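Local coordinates for protein ectoine dioxygenase (Sphingopyxis alaskensis, PDB 4MHR) that catalyses the iron- and 2-oxoglutarate-dependent hydroxylation of L-ectoine to 5-hydroxyectoine, a compatible solute that helps cells withstand extreme osmotic stress, at residues 29-34 with 123-128; 175-180 with 263-268; 185-190 with 254-259. One frame throughout, in Å; residues are numbered along the deposited sequence.

Interaction 1. Residues 29-34 with 123-128; sequences PVVHSE and ARFLLG
Residues 29-34, an irregular loop, run past the C-terminal turn of helix 117-127, with the CA atoms of Val31 and Leu126 4.9 Å apart and those of His32 and Gly128 closer still. Gly128, with positive phi, is the glycine of a Schellman motif at the end of this helix, and the loop meets carbonyls of the last turn. Leu126 O accepts two bonds from one residue. His32 N gives the shorter, at 2.8 Å, from above the carbonyl plane, and His32 ND1 the longer, at 3.3 Å, in that plane and on a lone pair. In His32, chi1 (-71°) sets CG beside the backbone N, and chi2 (80°) then turns ND1 toward Leu126 O; Pro29 CB lies over one ring face, toward the rim. An alanine in place of His32 would probably leave Leu126 O with the backbone N-H alone from this loop and Pro29 without the ring it packs on. Next along the loop, Ser33 OG donates to Phe125 O on a lone pair, and that oxygen also takes the N-H of Gly128. The phenyl ring of Phe125 reaches the loop with its CE1 atom, 3.5 Å from Ser33 CB, while Glu34 O approaches the ring edge near its plane. Val31 splits its two methyls: CG1 goes to Phe125 CE2, and CG2 to Leu126 CD2 at 4.1 Å. Phe49 of helix 43-52 also touches Leu126. Gly128 CA makes a CA-H...O contact with His32 O at 3.5 Å. The loop thus brings a backbone N-H, an imidazole N-H and a hydroxyl to two carbonyls of the last turn, Leu126 O and Phe125 O, and so ties the N-terminal region to the helix terminus.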
ATOM      1  N   PRO A  29      -8.238  -3.487  15.964  1.00 25.32           N
ATOM      2  CA  PRO A  29      -6.830  -3.740  16.200  1.00 24.94           C
ATOM      3  C   PRO A  29      -5.902  -3.281  15.035  1.00 23.92           C
ATOM      4  O   PRO A  29      -6.352  -3.069  13.906  1.00 22.49           O
ATOM      5  CB  PRO A  29      -6.750  -5.253  16.356  1.00 24.71           C
ATOM      6  CG  PRO A  29      -8.103  -5.699  16.627  1.00 30.24           C
ATOM      7  CD  PRO A  29      -9.023  -4.713  15.918  1.00 26.51           C
ATOM      8  N   VAL A  30      -4.627  -3.127  15.344  1.00 22.99           N
ATOM      9  CA  VAL A  30      -3.571  -2.961  14.320  1.00 23.90           C
ATOM     10  C   VAL A  30      -3.027  -4.352  13.905  1.00 21.89           C
ATOM     11  O   VAL A  30      -2.963  -4.676  12.737  1.00 23.22           O
ATOM     12  CB  VAL A  30      -2.495  -1.958  14.735  1.00 24.08           C
ATOM     13  CG1 VAL A  30      -1.524  -1.638  13.608  1.00 22.95           C
ATOM     14  CG2 VAL A  30      -3.093  -0.610  15.188  1.00 23.16           C
ATOM     15  N   VAL A  31      -2.563  -5.122  14.882  1.00 25.62           N
ATOM     16  CA  VAL A  31      -2.086  -6.480  14.666  1.00 21.29           C
ATOM     17  C   VAL A  31      -3.296  -7.355  15.121  1.00 25.74           C
ATOM     18  O   VAL A  31      -3.745  -7.316  16.271  1.00 23.72           O
ATOM     19  CB  VAL A  31      -0.858  -6.790  15.494  1.00 22.98           C
ATOM     20  CG1 VAL A  31      -0.504  -8.271  15.452  1.00 25.44           C
ATOM     21  CG2 VAL A  31       0.286  -5.920  15.051  1.00 24.42           C
ATOM     22  N   HIS A  32      -3.806  -8.147  14.205  1.00 22.66           N
ATOM     23  CA  HIS A  32      -5.037  -8.895  14.445  1.00 23.86           C
ATOM     24  C   HIS A  32      -4.827 -10.362  14.908  1.00 27.17           C
ATOM     25  O   HIS A  32      -5.755 -11.220  14.829  1.00 25.94           O
ATOM     26  CB  HIS A  32      -5.838  -8.881  13.171  1.00 22.65           C
ATOM     27  CG  HIS A  32      -6.457  -7.561  12.812  1.00 21.93           C
ATOM     28  ND1 HIS A  32      -5.764  -6.531  12.203  1.00 24.68           N
ATOM     29  CD2 HIS A  32      -7.727  -7.116  12.962  1.00 19.80           C
ATOM     30  CE1 HIS A  32      -6.600  -5.521  11.951  1.00 21.30           C
ATOM     31  NE2 HIS A  32      -7.801  -5.865  12.406  1.00 22.62           N
ATOM     32  N   SER A  33      -3.615 -10.671  15.336  1.00 26.98           N
ATOM     33  CA  SER A  33      -3.295 -12.054  15.802  1.00 26.03           C
ATOM     34  C   SER A  33      -2.569 -11.920  17.107  1.00 28.23           C
ATOM     35  O   SER A  33      -1.820 -10.957  17.271  1.00 27.16           O
ATOM     36  CB  SER A  33      -2.345 -12.805  14.814  1.00 25.83           C
ATOM     37  OG  SER A  33      -2.968 -13.097  13.547  1.00 23.84           O
ATOM     38  N   GLU A  34      -2.694 -12.929  17.986  1.00 28.00           N
ATOM     39  CA  GLU A  34      -1.731 -13.080  19.105  1.00 24.76           C
ATOM     40  C   GLU A  34      -0.383 -13.420  18.487  1.00 26.22           C
ATOM     41  O   GLU A  34      -0.316 -14.191  17.542  1.00 26.06           O
ATOM     42  CB  GLU A  34      -2.185 -14.207  20.087  1.00 23.13           C
ATOM     43  CG  GLU A  34      -3.610 -14.080  20.599  1.00 26.74           C
ATOM     44  CD  GLU A  34      -3.593 -13.041  21.745  1.00 29.86           C
ATOM     45  OE1 GLU A  34      -2.476 -12.711  22.142  1.00 29.57           O
ATOM     46  OE2 GLU A  34      -4.632 -12.629  22.278  1.00 27.91           O
ATOM     47  N   ALA A 123       1.089 -11.000   5.829  1.00 27.91           N
ATOM     48  CA  ALA A 123      -0.253 -10.452   5.771  1.00 25.37           C
ATOM     49  C   ALA A 123      -1.272 -11.252   6.595  1.00 23.76           C
ATOM     50  O   ALA A 123      -2.156 -10.659   7.271  1.00 22.85           O
ATOM     51  CB  ALA A 123      -0.781 -10.349   4.353  1.00 24.15           C
ATOM     52  N   ARG A 124      -1.270 -12.554   6.397  1.00 22.19           N
ATOM     53  CA  ARG A 124      -2.244 -13.406   7.082  1.00 25.52           C
ATOM     54  C   ARG A 124      -2.038 -13.285   8.609  1.00 25.65           C
ATOM     55  O   ARG A 124      -2.958 -13.317   9.340  1.00 24.87           O
ATOM     56  CB  ARG A 124      -2.078 -14.883   6.647  1.00 27.06           C
ATOM     57  CG  ARG A 124      -2.542 -15.080   5.205  1.00 28.58           C
ATOM     58  CD  ARG A 124      -1.973 -16.367   4.586  1.00 34.59           C
ATOM     59  NE  ARG A 124      -2.633 -17.456   5.246  1.00 34.98           N
ATOM     60  CZ  ARG A 124      -2.094 -18.226   6.176  1.00 39.76           C
ATOM     61  NH1 ARG A 124      -0.814 -18.129   6.514  1.00 43.51           N
ATOM     62  NH2 ARG A 124      -2.867 -19.111   6.768  1.00 42.97           N
ATOM     63  N   PHE A 125      -0.792 -13.220   9.066  1.00 26.81           N
ATOM     64  CA  PHE A 125      -0.536 -12.980  10.517  1.00 25.05           C
ATOM     65  C   PHE A 125      -1.100 -11.601  10.978  1.00 21.21           C
ATOM     66  O   PHE A 125      -1.890 -11.473  11.947  1.00 20.66           O
ATOM     67  CB  PHE A 125       0.971 -13.037  10.811  1.00 22.95           C
ATOM     68  CG  PHE A 125       1.270 -12.651  12.217  1.00 26.48           C
ATOM     69  CD1 PHE A 125       0.938 -13.498  13.229  1.00 26.24           C
ATOM     70  CD2 PHE A 125       1.802 -11.397  12.530  1.00 24.19           C
ATOM     71  CE1 PHE A 125       1.109 -13.086  14.574  1.00 26.46           C
ATOM     72  CE2 PHE A 125       2.031 -11.024  13.823  1.00 26.37           C
ATOM     73  CZ  PHE A 125       1.650 -11.863  14.838  1.00 26.21           C
ATOM     74  N   LEU A 126      -0.650 -10.554  10.328  1.00 20.45           N
ATOM     75  CA  LEU A 126      -0.982  -9.185  10.749  1.00 20.96           C
ATOM     76  C   LEU A 126      -2.485  -8.911  10.676  1.00 20.57           C
ATOM     77  O   LEU A 126      -3.030  -8.161  11.537  1.00 22.27           O
ATOM     78  CB  LEU A 126      -0.241  -8.121   9.929  1.00 20.95           C
ATOM     79  CG  LEU A 126       1.253  -8.104  10.184  1.00 22.90           C
ATOM     80  CD1 LEU A 126       1.914  -7.107   9.241  1.00 23.93           C
ATOM     81  CD2 LEU A 126       1.569  -7.708  11.615  1.00 20.95           C
ATOM     82  N   LEU A 127      -3.137  -9.529   9.702  1.00 21.39           N
ATOM     83  CA  LEU A 127      -4.588  -9.383   9.510  1.00 19.65           C
ATOM     84  C   LEU A 127      -5.476 -10.475  10.196  1.00 24.61           C
ATOM     85  O   LEU A 127      -6.715 -10.345  10.291  1.00 24.23           O
ATOM     86  CB  LEU A 127      -4.902  -9.220   8.045  1.00 20.33           C
ATOM     87  CG  LEU A 127      -4.183  -8.099   7.318  1.00 24.17           C
ATOM     88  CD1 LEU A 127      -4.542  -8.010   5.836  1.00 25.77           C
ATOM     89  CD2 LEU A 127      -4.509  -6.807   8.033  1.00 26.44           C
ATOM     90  N   GLY A 128      -4.830 -11.449  10.792  1.00 23.70           N
ATOM     91  CA  GLY A 128      -5.459 -12.530  11.553  1.00 25.52           C
ATOM     92  C   GLY A 128      -6.486 -13.259  10.746  1.00 26.05           C
ATOM     93  O   GLY A 128      -7.549 -13.429  11.207  1.00 28.48           O
TER

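Interaction 2. Residues 175-180 with 263-268; sequences LLAENT and PRANAF
Ala265 O takes two backbone N-H groups from consecutive residues: Leu176 N at 2.8 Å, with an N-H...O angle of 159°, and Ala177 N at 3.3 Å, a weak bond. Beside them, Leu175 and Asn266 form an antiparallel non-hydrogen-bonded pair. A water bridges the two backbones, donating to Ala177 O and accepting from Ala265 N at 3.1 Å. A second water donates to Glu178 O. The apolar side chains close over the same strand: Leu176 CD1 lies 4.3 Å from Ala267 CB, and Ala177 CB meets Ala265 CB at 4.1 Å. Leu176 also touches Leu69 and Ala73 of helix 63-78, so it is wedged between helix and sheet. At the other end Arg264 NE donates to Asn179 OD1 at 2.8 Å, with a bent N-H...O angle of 133°. The oxygen lies near the guanidinium plane, and amide and guanidinium are turned only 10° apart. The arginine chain bends about CG-CD (chi3 78°), which sets NE beside the amide oxygen. Arg264 also touches Lys141, the 2-oxoglutarate-binding residue, consistent with a second-shell place for this pair beside the cosubstrate site. Strands 169-175 and 264-273 are adjacent in the larger antiparallel sheet, as fits the cupin fold of this dioxygenase.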
ATOM      1  N   LEU A 175      10.236  -2.408  -3.332  1.00 25.47           N
ATOM      2  CA  LEU A 175      11.053  -1.429  -4.085  1.00 29.14           C
ATOM      3  C   LEU A 175      11.799  -2.104  -5.249  1.00 28.65           C
ATOM      4  O   LEU A 175      12.368  -3.168  -5.095  1.00 26.34           O
ATOM      5  CB  LEU A 175      12.050  -0.714  -3.205  1.00 28.39           C
ATOM      6  CG  LEU A 175      11.497  -0.073  -1.951  1.00 33.54           C
ATOM      7  CD1 LEU A 175      12.656   0.653  -1.285  1.00 33.73           C
ATOM      8  CD2 LEU A 175      10.348   0.868  -2.216  1.00 38.16           C
ATOM      9  N   LEU A 176      11.662  -1.536  -6.433  1.00 28.75           N
ATOM     10  CA  LEU A 176      12.284  -2.091  -7.661  1.00 30.69           C
ATOM     11  C   LEU A 176      13.362  -1.186  -8.208  1.00 34.37           C
ATOM     12  O   LEU A 176      14.130  -1.586  -9.053  1.00 35.18           O
ATOM     13  CB  LEU A 176      11.255  -2.323  -8.724  1.00 30.84           C
ATOM     14  CG  LEU A 176      10.160  -3.355  -8.371  1.00 33.71           C
ATOM     15  CD1 LEU A 176       9.044  -3.313  -9.375  1.00 33.80           C
ATOM     16  CD2 LEU A 176      10.728  -4.736  -8.337  1.00 36.85           C
ATOM     17  N   ALA A 177      13.429   0.023  -7.691  1.00 32.53           N
ATOM     18  CA  ALA A 177      14.513   0.948  -7.929  1.00 39.00           C
ATOM     19  C   ALA A 177      14.786   1.474  -6.555  1.00 43.07           C
ATOM     20  O   ALA A 177      13.806   1.683  -5.758  1.00 42.93           O
ATOM     21  CB  ALA A 177      14.052   2.082  -8.802  1.00 35.30           C
ATOM     22  N   GLU A 178      16.063   1.726  -6.295  1.00 40.29           N
ATOM     23  CA  GLU A 178      16.519   2.270  -4.999  1.00 47.81           C
ATOM     24  C   GLU A 178      15.764   3.528  -4.608  1.00 43.68           C
ATOM     25  O   GLU A 178      15.630   4.460  -5.428  1.00 44.84           O
ATOM     26  CB  GLU A 178      18.026   2.640  -5.007  1.00 44.61           C
ATOM     27  CG  GLU A 178      18.474   3.593  -3.868  1.00 56.73           C
ATOM     28  CD  GLU A 178      19.203   2.934  -2.703  1.00 70.96           C
ATOM     29  OE1 GLU A 178      19.913   1.941  -2.944  1.00 75.11           O
ATOM     30  OE2 GLU A 178      19.078   3.412  -1.534  1.00 79.84           O
ATOM     31  N   ASN A 179      15.332   3.551  -3.346  1.00 37.49           N
ATOM     32  CA  ASN A 179      14.909   4.792  -2.694  1.00 42.64           C
ATOM     33  C   ASN A 179      15.951   5.369  -1.781  1.00 45.52           C
ATOM     34  O   ASN A 179      16.405   4.641  -0.862  1.00 35.47           O
ATOM     35  CB  ASN A 179      13.608   4.581  -1.926  1.00 48.33           C
ATOM     36  CG  ASN A 179      12.401   4.830  -2.830  1.00 48.47           C
ATOM     37  OD1 ASN A 179      12.444   5.686  -3.716  1.00 65.71           O
ATOM     38  ND2 ASN A 179      11.368   4.122  -2.620  1.00 48.87           N
ATOM     39  N   THR A 180      16.300   6.654  -2.044  1.00 40.22           N
ATOM     40  CA  THR A 180      17.286   7.380  -1.291  1.00 45.73           C
ATOM     41  C   THR A 180      16.560   8.471  -0.566  1.00 44.31           C
ATOM     42  O   THR A 180      15.332   8.652  -0.698  1.00 38.61           O
ATOM     43  CB  THR A 180      18.401   7.990  -2.152  1.00 47.89           C
ATOM     44  OG1 THR A 180      17.966   9.239  -2.700  1.00 47.93           O
ATOM     45  CG2 THR A 180      18.803   7.041  -3.285  1.00 47.93           C
ATOM     46  N   PRO A 263      14.998   7.460 -10.944  1.00 34.80           N
ATOM     47  CA  PRO A 263      13.577   7.089 -10.952  1.00 36.17           C
ATOM     48  C   PRO A 263      13.191   6.324  -9.685  1.00 38.07           C
ATOM     49  O   PRO A 263      14.034   5.815  -8.980  1.00 39.72           O
ATOM     50  CB  PRO A 263      13.478   6.144 -12.133  1.00 38.33           C
ATOM     51  CG  PRO A 263      14.795   5.422 -12.080  1.00 41.08           C
ATOM     52  CD  PRO A 263      15.767   6.548 -11.795  1.00 39.43           C
ATOM     53  N   ARG A 264      11.915   6.301  -9.388  1.00 35.79           N
ATOM     54  CA  ARG A 264      11.362   5.432  -8.339  1.00 42.36           C
ATOM     55  C   ARG A 264      10.431   4.471  -8.990  1.00 39.50           C
ATOM     56  O   ARG A 264       9.668   4.866  -9.893  1.00 33.63           O
ATOM     57  CB  ARG A 264      10.517   6.234  -7.358  1.00 48.39           C
ATOM     58  CG  ARG A 264      11.311   6.850  -6.244  1.00 58.54           C
ATOM     59  CD  ARG A 264      10.354   7.408  -5.202  1.00 73.85           C
ATOM     60  NE  ARG A 264       9.782   6.377  -4.313  1.00 79.44           N
ATOM     61  CZ  ARG A 264       8.497   5.995  -4.247  1.00 86.46           C
ATOM     62  NH1 ARG A 264       7.554   6.519  -5.032  1.00 89.99           N
ATOM     63  NH2 ARG A 264       8.151   5.050  -3.370  1.00 88.65           N
ATOM     64  N   ALA A 265      10.480   3.221  -8.553  1.00 32.51           N
ATOM     65  CA  ALA A 265       9.605   2.214  -9.114  1.00 26.71           C
ATOM     66  C   ALA A 265       9.316   1.171  -7.997  1.00 29.09           C
ATOM     67  O   ALA A 265      10.224   0.734  -7.298  1.00 29.77           O
ATOM     68  CB  ALA A 265      10.277   1.553 -10.329  1.00 25.69           C
ATOM     69  N   ASN A 266       8.060   0.782  -7.864  1.00 25.02           N
ATOM     70  CA  ASN A 266       7.670  -0.200  -6.911  1.00 26.93           C
ATOM     71  C   ASN A 266       6.479  -0.934  -7.397  1.00 30.64           C
ATOM     72  O   ASN A 266       5.728  -0.426  -8.299  1.00 31.33           O
ATOM     73  CB  ASN A 266       7.365   0.457  -5.580  1.00 33.39           C
ATOM     74  CG  ASN A 266       6.045   1.171  -5.580  1.00 37.13           C
ATOM     75  OD1 ASN A 266       5.753   1.932  -6.473  1.00 45.46           O
ATOM     76  ND2 ASN A 266       5.208   0.863  -4.612  1.00 43.79           N
ATOM     77  N   ALA A 267       6.339  -2.148  -6.855  1.00 25.19           N
ATOM     78  CA  ALA A 267       5.123  -2.918  -6.939  1.00 27.88           C
ATOM     79  C   ALA A 267       4.375  -2.763  -5.597  1.00 29.95           C
ATOM     80  O   ALA A 267       4.925  -3.059  -4.530  1.00 29.01           O
ATOM     81  CB  ALA A 267       5.490  -4.369  -7.211  1.00 27.91           C
ATOM     82  N   PHE A 268       3.129  -2.322  -5.653  1.00 26.07           N
ATOM     83  CA  PHE A 268       2.304  -2.033  -4.512  1.00 26.17           C
ATOM     84  C   PHE A 268       1.216  -3.111  -4.455  1.00 30.49           C
ATOM     85  O   PHE A 268       0.406  -3.200  -5.379  1.00 29.71           O
ATOM     86  CB  PHE A 268       1.724  -0.641  -4.729  1.00 30.23           C
ATOM     87  CG  PHE A 268       0.817  -0.137  -3.662  1.00 44.19           C
ATOM     88  CD1 PHE A 268       1.336   0.316  -2.449  1.00 48.87           C
ATOM     89  CD2 PHE A 268      -0.563   0.070  -3.926  1.00 53.27           C
ATOM     90  CE1 PHE A 268       0.489   0.852  -1.483  1.00 51.66           C
ATOM     91  CE2 PHE A 268      -1.399   0.628  -2.958  1.00 59.79           C
ATOM     92  CZ  PHE A 268      -0.873   1.003  -1.716  1.00 49.29           C
TER
HETATM   93  O   HOH W   1      11.785   3.444  -5.764  1.00 42.47           O
HETATM   94  O   HOH W   2      16.204   5.229  -8.017  1.00 42.39           O

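Interaction 3. Residues 185-190 with 254-259; sequences PLMVIP and GSNGNI
Met187 reaches across to residues 254-259 from an antiparallel hydrogen-bonded pair with Gly254. Its CB lies 3.5 Å from Gly254 O, the oxygen that its own backbone N-H also binds. CG stands beside the backbone N (chi1 -76°), and the chain then runs extended to SD, which comes 3.8 Å from Asn256 OD1. A turn about CG-SD (chi3 31°) then places CE. The methionine and asparagine side chains cross obliquely, and Met187 also touches Trp151 of strand 149-152 and Ile234. Gly254, fully extended, bonds to Met187 through both its N and its O: Met187 N donates to Gly254 O at 2.8 Å, and Gly254 N to Met187 O at 2.9 Å. Both donors lie nearly along the C=O axis of their acceptors. Past the pair the chains are held through water, which donates to Pro185 O at 2.7 Å and accepts from Asn256 N. Ser255 CB packs 3.5 Å from the same Pro185 carbonyl oxygen, while Leu186 brings CD1 to Gly254 O and also touches His253, an iron ligand. Strand 253-255 lies between strands 187-188 and 149-152, the latter carrying another iron ligand, His152. The contact is thus mainly backbone to backbone, with straight bonds that fix strand 187-188 against the chain immediately following an iron-binding histidine.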
ATOM      1  N   PRO A 185      11.166   9.558  -1.685  1.00 33.76           N
ATOM      2  CA  PRO A 185      10.657   8.294  -1.089  1.00 34.28           C
ATOM      3  C   PRO A 185       9.323   8.505  -0.359  1.00 34.18           C
ATOM      4  O   PRO A 185       8.954   9.625   0.006  1.00 28.65           O
ATOM      5  CB  PRO A 185      11.736   7.951  -0.061  1.00 34.94           C
ATOM      6  CG  PRO A 185      12.245   9.308   0.409  1.00 33.91           C
ATOM      7  CD  PRO A 185      12.216  10.185  -0.856  1.00 31.48           C
ATOM      8  N   LEU A 186       8.631   7.410  -0.123  1.00 33.87           N
ATOM      9  CA  LEU A 186       7.456   7.401   0.730  1.00 35.68           C
ATOM     10  C   LEU A 186       7.785   7.946   2.133  1.00 28.91           C
ATOM     11  O   LEU A 186       8.746   7.563   2.755  1.00 29.41           O
ATOM     12  CB  LEU A 186       6.955   5.932   0.833  1.00 40.73           C
ATOM     13  CG  LEU A 186       5.626   5.774   1.589  1.00 45.25           C
ATOM     14  CD1 LEU A 186       4.497   6.431   0.813  1.00 45.67           C
ATOM     15  CD2 LEU A 186       5.308   4.300   1.824  1.00 56.26           C
ATOM     16  N   MET A 187       6.972   8.875   2.601  1.00 27.78           N
ATOM     17  CA  MET A 187       7.074   9.437   3.917  1.00 26.69           C
ATOM     18  C   MET A 187       5.792   9.029   4.632  1.00 27.19           C
ATOM     19  O   MET A 187       4.703   9.124   4.055  1.00 25.77           O
ATOM     20  CB  MET A 187       7.039  10.964   3.790  1.00 26.29           C
ATOM     21  CG  MET A 187       8.350  11.532   3.279  1.00 30.47           C
ATOM     22  SD  MET A 187       8.391  13.331   3.249  1.00 36.62           S
ATOM     23  CE  MET A 187       7.363  13.908   4.555  1.00 49.06           C
ATOM     24  N   VAL A 188       5.925   8.694   5.894  1.00 23.50           N
ATOM     25  CA  VAL A 188       4.806   8.326   6.743  1.00 24.41           C
ATOM     26  C   VAL A 188       4.878   9.151   7.993  1.00 25.50           C
ATOM     27  O   VAL A 188       5.985   9.634   8.381  1.00 23.28           O
ATOM     28  CB  VAL A 188       4.777   6.811   7.039  1.00 26.69           C
ATOM     29  CG1 VAL A 188       4.806   6.045   5.749  1.00 26.37           C
ATOM     30  CG2 VAL A 188       5.935   6.357   7.949  1.00 31.79           C
ATOM     31  N   ILE A 189       3.716   9.344   8.617  1.00 24.23           N
ATOM     32  CA  ILE A 189       3.653   9.889   9.981  1.00 22.95           C
ATOM     33  C   ILE A 189       3.418   8.715  10.963  1.00 23.82           C
ATOM     34  O   ILE A 189       2.270   8.189  11.085  1.00 24.25           O
ATOM     35  CB  ILE A 189       2.537  10.936  10.075  1.00 23.82           C
ATOM     36  CG1 ILE A 189       2.846  12.118   9.123  1.00 25.95           C
ATOM     37  CG2 ILE A 189       2.388  11.441  11.504  1.00 24.49           C
ATOM     38  CD1 ILE A 189       1.735  13.161   9.102  1.00 28.39           C
ATOM     39  N   PRO A 190       4.489   8.280  11.683  1.00 27.69           N
ATOM     40  CA  PRO A 190       4.336   7.046  12.466  1.00 28.99           C
ATOM     41  C   PRO A 190       3.341   7.201  13.638  1.00 28.13           C
ATOM     42  O   PRO A 190       3.287   8.239  14.272  1.00 27.55           O
ATOM     43  CB  PRO A 190       5.757   6.730  12.992  1.00 28.72           C
ATOM     44  CG  PRO A 190       6.649   7.804  12.474  1.00 31.43           C
ATOM     45  CD  PRO A 190       5.846   8.854  11.763  1.00 26.25           C
ATOM     46  N   GLY A 254       2.573   9.975   2.210  1.00 28.09           N
ATOM     47  CA  GLY A 254       2.691  10.793   0.948  1.00 27.63           C
ATOM     48  C   GLY A 254       4.135  10.892   0.494  1.00 29.67           C
ATOM     49  O   GLY A 254       4.983  10.241   1.096  1.00 27.28           O
ATOM     50  N   SER A 255       4.407  11.606  -0.618  1.00 25.83           N
ATOM     51  CA  SER A 255       5.801  11.800  -1.057  1.00 31.61           C
ATOM     52  C   SER A 255       5.985  13.127  -1.697  1.00 31.90           C
ATOM     53  O   SER A 255       5.001  13.718  -2.268  1.00 27.39           O
ATOM     54  CB  SER A 255       6.271  10.675  -2.005  1.00 34.94           C
ATOM     55  OG  SER A 255       5.392  10.582  -3.086  1.00 41.63           O
ATOM     56  N   ASN A 256       7.217  13.667  -1.539  1.00 29.81           N
ATOM     57  CA  ASN A 256       7.600  14.880  -2.289  1.00 28.56           C
ATOM     58  C   ASN A 256       7.839  14.498  -3.720  1.00 28.96           C
ATOM     59  O   ASN A 256       7.910  13.294  -4.091  1.00 35.19           O
ATOM     60  CB  ASN A 256       8.846  15.534  -1.724  1.00 33.03           C
ATOM     61  CG  ASN A 256       8.610  16.174  -0.367  1.00 33.09           C
ATOM     62  OD1 ASN A 256       9.304  15.890   0.623  1.00 38.07           O
ATOM     63  ND2 ASN A 256       7.628  17.020  -0.300  1.00 29.26           N
ATOM     64  N   GLY A 257       7.957  15.496  -4.596  1.00 30.32           N
ATOM     65  CA  GLY A 257       8.323  15.179  -5.957  1.00 30.17           C
ATOM     66  C   GLY A 257       9.807  14.791  -6.100  1.00 34.86           C
ATOM     67  O   GLY A 257      10.497  14.616  -5.139  1.00 33.78           O
ATOM     68  N   ASN A 258      10.287  14.656  -7.338  1.00 34.21           N
ATOM     69  CA  ASN A 258      11.632  14.151  -7.591  1.00 33.40           C
ATOM     70  C   ASN A 258      12.226  14.885  -8.809  1.00 32.49           C
ATOM     71  O   ASN A 258      11.824  14.660  -9.978  1.00 32.85           O
ATOM     72  CB  ASN A 258      11.583  12.625  -7.808  1.00 32.78           C
ATOM     73  CG  ASN A 258      12.923  12.034  -8.172  1.00 33.97           C
ATOM     74  OD1 ASN A 258      13.973  12.524  -7.718  1.00 32.29           O
ATOM     75  ND2 ASN A 258      12.910  10.963  -8.988  1.00 29.52           N
ATOM     76  N   ILE A 259      13.171  15.780  -8.534  1.00 32.46           N
ATOM     77  CA  ILE A 259      13.941  16.459  -9.583  1.00 29.75           C
ATOM     78  C   ILE A 259      15.213  15.697  -9.839  1.00 32.41           C
ATOM     79  O   ILE A 259      15.906  15.999 -10.790  1.00 30.92           O
ATOM     80  CB  ILE A 259      14.232  17.948  -9.252  1.00 34.56           C
ATOM     81  CG1 ILE A 259      15.150  18.136  -8.005  1.00 31.58           C
ATOM     82  CG2 ILE A 259      12.921  18.723  -9.102  1.00 33.30           C
ATOM     83  CD1 ILE A 259      15.948  19.446  -8.024  1.00 32.92           C
TER
HETATM   84  O   HOH W   3       9.211  12.334  -0.357  1.00 24.11           O

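In the fold
Interactions 2 and 3 adjoin, with centres about 12 Å apart: Thr180 O lies 3.3 Å from Pro185 CG, and Arg264 NE lies 3.9 Å from Pro185 CA. Both flank the active site, where His152, Asp154 and His253 bind iron as a facial triad of two histidines and one carboxylate. The side chains of Arg264 in interaction 2 and Ser255 in interaction 3 each lie about 4 Å from that of Lys141, which binds 2-oxoglutarate, while Leu186 lies about as close to His253. Interaction 1 is remote, its centre about 26 Å from either of the others, although its Leu127 side chain is about 9 Å from that of Trp158, important for ectoine stabilization.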